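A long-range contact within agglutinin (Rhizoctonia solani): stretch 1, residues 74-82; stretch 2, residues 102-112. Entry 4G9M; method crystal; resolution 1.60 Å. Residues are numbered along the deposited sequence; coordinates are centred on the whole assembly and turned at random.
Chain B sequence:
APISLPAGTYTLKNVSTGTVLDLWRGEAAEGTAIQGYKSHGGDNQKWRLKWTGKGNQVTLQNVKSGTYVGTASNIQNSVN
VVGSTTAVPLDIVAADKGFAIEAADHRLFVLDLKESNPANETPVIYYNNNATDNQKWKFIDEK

Stretch 1, residues 74-82: NIQNSVNVV
Stretch 2 102-112: EAADHRLFVLD

Two stretches of one chain can pack without sharing a hydrogen bond, and this contact in the Rhizoctonia solani agglutinin is such a case: a small apolar and aromatic packing, burying 348 Å² in all, in which a loop isoleucine is set among side chains that two successive turns bring together.

Each stretch is shaped by its own backbone. In the first, a type II turn runs from Gln76 to Val79, closed by a weak hydrogen bond from Val79 N to Gln76 O (3.3 Å); Val81 and Val82 lie in a strand that continues later in the chain. In the second, two type I turns follow one another, Ala103 to His106 and His106 to Phe109. Their hydrogen bonds, His106 N to Ala103 O (3.1 Å) and Phe109 N to His106 O (2.9 Å), together with Ala103 N to Phe109 O (2.9 Å), bring Ala103, His106 and Phe109 together.

CA atoms pair in the same sense along both stretches, Ile75-His106 (7.4 Å), Gln76-Phe109 (7.6 Å) and Val81-Leu111 (7.4 Å), and the two CA paths run roughly the same way.

Ile75 (phi/psi -64/121, chi1 m, chi2 t) points toward this group. Its CB lies over one face of the His106 ring (chi1 m, chi2 78°), 4.1 Å from the centroid and 11° off the normal, a CH-pi contact. Ile75 CD1 reaches Ala103 CB at 4.3 Å, while Ile75 CG2 lies 4.0 Å from Phe109 CG. His106 ND1, 3.7 Å from Ile75 CD1, is buried by the contact and has no hydrogen-bonding partner in the model.

Phe109 (chi1 m, chi2 -84°) extends the contact: its CE1 comes within 3.6 Å of Gln76 C and 3.3 Å of Asn77 OD1 (chi1 -80°, chi2 -42°), the latter at the ring edge. Farther on, Val81 (chi1 t) places CG2 4.1 Å from Leu111 CG; Leu111 (chi1 -95°, chi2 p) points sideways at CA-to-CB, but its end comes nearer.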

# COMPACT_ATOMS: atom_id res chain seq x y z
N ASN B 74 2.44 20.07 -14.14
CA ASN B 74 2.44 20.07 -12.68
C ASN B 74 1.23 19.31 -12.17
O ASN B 74 0.11 19.58 -12.58
CB ASN B 74 2.42 21.49 -12.12
CG ASN B 74 3.59 22.32 -12.59
OD1 ASN B 74 3.41 23.37 -13.23
ND2 ASN B 74 4.79 21.87 -12.28
N ILE B 75 1.46 18.34 -11.29
CA ILE B 75 0.38 17.46 -10.86
C ILE B 75 -0.69 18.25 -10.09
O ILE B 75 -0.39 18.90 -9.08
CB ILE B 75 0.91 16.26 -10.04
CG1 ILE B 75 1.76 15.35 -10.93
CG2 ILE B 75 -0.24 15.48 -9.43
CD1 ILE B 75 2.45 14.19 -10.17
N GLN B 76 -1.91 18.20 -10.61
CA GLN B 76 -3.10 18.87 -10.05
C GLN B 76 -4.26 18.05 -10.55
O GLN B 76 -4.07 17.14 -11.37
CB GLN B 76 -3.28 20.27 -10.61
CG GLN B 76 -2.20 21.25 -10.32
CD GLN B 76 -2.56 22.62 -10.84
OE1 GLN B 76 -3.70 22.86 -11.25
NE2 GLN B 76 -1.58 23.52 -10.84
N ASN B 77 -5.48 18.39 -10.12
CA ASN B 77 -6.64 17.65 -10.58
C ASN B 77 -6.81 17.68 -12.10
O ASN B 77 -6.66 18.74 -12.72
CB ASN B 77 -7.91 18.15 -9.90
CG ASN B 77 -8.09 17.59 -8.51
OD1 ASN B 77 -7.86 16.41 -8.28
ND2 ASN B 77 -8.51 18.43 -7.58
N SER B 78 -7.08 16.51 -12.66
CA SER B 78 -7.35 16.31 -14.10
C SER B 78 -6.15 16.43 -15.05
O SER B 78 -6.31 16.36 -16.27
CB SER B 78 -8.52 17.19 -14.57
OG SER B 78 -9.65 17.01 -13.73
N VAL B 79 -4.95 16.59 -14.50
CA VAL B 79 -3.75 16.55 -15.32
C VAL B 79 -3.56 15.14 -15.88
O VAL B 79 -3.73 14.16 -15.16
CB VAL B 79 -2.49 17.02 -14.51
CG1 VAL B 79 -1.20 16.74 -15.27
CG2 VAL B 79 -2.59 18.52 -14.19
N ASN B 80 -3.23 15.04 -17.16
CA ASN B 80 -3.04 13.74 -17.80
C ASN B 80 -1.89 12.91 -17.24
O ASN B 80 -0.77 13.40 -17.04
CB ASN B 80 -2.83 13.90 -19.31
CG ASN B 80 -4.11 14.27 -20.04
OD1 ASN B 80 -4.76 13.41 -20.64
ND2 ASN B 80 -4.47 15.54 -20.01
N VAL B 81 -2.16 11.63 -17.01
CA VAL B 81 -1.11 10.65 -16.79
C VAL B 81 -0.59 10.24 -18.17
O VAL B 81 -1.37 9.92 -19.06
CB VAL B 81 -1.65 9.43 -16.04
CG1 VAL B 81 -0.56 8.40 -15.84
CG2 VAL B 81 -2.21 9.88 -14.69
N VAL B 82 0.72 10.27 -18.35
CA VAL B 82 1.32 10.06 -19.66
C VAL B 82 2.61 9.26 -19.55
O VAL B 82 3.21 9.17 -18.47
CB VAL B 82 1.65 11.39 -20.37
CG1 VAL B 82 0.38 12.22 -20.62
CG2 VAL B 82 2.70 12.19 -19.58
N GLU B 102 -0.78 6.07 -5.69
CA GLU B 102 -0.66 7.44 -5.20
C GLU B 102 0.60 8.09 -5.71
O GLU B 102 1.64 7.45 -5.78
CB GLU B 102 -0.53 7.42 -3.67
CG GLU B 102 -1.67 7.96 -2.86
CD GLU B 102 -1.38 7.90 -1.37
OE1 GLU B 102 -0.19 7.84 -0.98
OE2 GLU B 102 -2.35 7.92 -0.58
N ALA B 103 0.55 9.38 -6.06
CA ALA B 103 1.79 10.09 -6.35
C ALA B 103 2.58 10.29 -5.05
O ALA B 103 2.09 10.95 -4.12
CB ALA B 103 1.48 11.45 -7.01
N ALA B 104 3.79 9.76 -5.00
CA ALA B 104 4.56 9.72 -3.75
C ALA B 104 4.87 11.10 -3.19
O ALA B 104 4.94 11.29 -1.98
CB ALA B 104 5.84 8.93 -3.94
N ASP B 105 5.06 12.07 -4.09
CA ASP B 105 5.39 13.42 -3.68
C ASP B 105 4.23 14.40 -3.84
O ASP B 105 4.38 15.61 -3.62
CB ASP B 105 6.65 13.89 -4.39
CG ASP B 105 7.89 13.10 -3.97
OD1 ASP B 105 8.04 12.88 -2.74
OD2 ASP B 105 8.69 12.70 -4.83
N HIS B 106 3.07 13.86 -4.20
CA HIS B 106 1.81 14.61 -4.21
C HIS B 106 0.71 13.68 -3.73
O HIS B 106 -0.15 13.29 -4.51
CB HIS B 106 1.49 15.06 -5.64
CG HIS B 106 2.58 15.86 -6.29
ND1 HIS B 106 3.71 15.28 -6.83
CD2 HIS B 106 2.71 17.20 -6.48
CE1 HIS B 106 4.48 16.23 -7.33
NE2 HIS B 106 3.90 17.40 -7.14
N ARG B 107 0.72 13.34 -2.44
CA ARG B 107 -0.00 12.16 -1.96
C ARG B 107 -1.53 12.29 -1.90
O ARG B 107 -2.22 11.31 -1.64
CB ARG B 107 0.52 11.72 -0.59
CG ARG B 107 1.94 11.18 -0.62
CD ARG B 107 2.32 10.51 0.69
NE ARG B 107 3.74 10.17 0.73
CZ ARG B 107 4.29 9.36 1.63
NH1 ARG B 107 3.54 8.79 2.56
NH2 ARG B 107 5.59 9.11 1.59
N LEU B 108 -2.04 13.50 -2.11
CA LEU B 108 -3.48 13.68 -2.21
C LEU B 108 -3.97 13.17 -3.56
O LEU B 108 -5.18 13.00 -3.75
CB LEU B 108 -3.88 15.16 -2.07
CG LEU B 108 -3.85 15.81 -0.69
CD1 LEU B 108 -4.28 17.26 -0.81
CD2 LEU B 108 -4.73 15.08 0.31
N PHE B 109 -3.04 12.93 -4.49
CA PHE B 109 -3.40 12.56 -5.86
C PHE B 109 -3.13 11.10 -6.19
O PHE B 109 -2.07 10.57 -5.87
CB PHE B 109 -2.70 13.47 -6.87
CG PHE B 109 -3.13 14.90 -6.76
CD1 PHE B 109 -4.28 15.34 -7.40
CD2 PHE B 109 -2.43 15.78 -5.97
CE1 PHE B 109 -4.70 16.65 -7.28
CE2 PHE B 109 -2.84 17.11 -5.84
CZ PHE B 109 -3.99 17.54 -6.49
N VAL B 110 -4.12 10.48 -6.85
CA VAL B 110 -4.00 9.10 -7.32
C VAL B 110 -4.32 8.99 -8.80
O VAL B 110 -4.96 9.87 -9.38
CB VAL B 110 -4.94 8.15 -6.54
CG1 VAL B 110 -4.47 7.98 -5.08
CG2 VAL B 110 -6.39 8.60 -6.61
N LEU B 111 -3.89 7.88 -9.42
CA LEU B 111 -4.24 7.56 -10.79
C LEU B 111 -5.73 7.26 -10.86
O LEU B 111 -6.24 6.43 -10.11
CB LEU B 111 -3.45 6.36 -11.31
CG LEU B 111 -2.17 6.67 -12.10
CD1 LEU B 111 -1.26 7.57 -11.31
CD2 LEU B 111 -1.45 5.39 -12.50
N ASP B 112 -6.40 7.91 -11.79
CA ASP B 112 -7.86 7.91 -11.84
C ASP B 112 -8.33 7.63 -13.26
O ASP B 112 -7.96 8.33 -14.19
CB ASP B 112 -8.35 9.30 -11.36
CG ASP B 112 -9.85 9.47 -11.40
OD1 ASP B 112 -10.48 9.21 -12.45
OD2 ASP B 112 -10.41 9.92 -10.38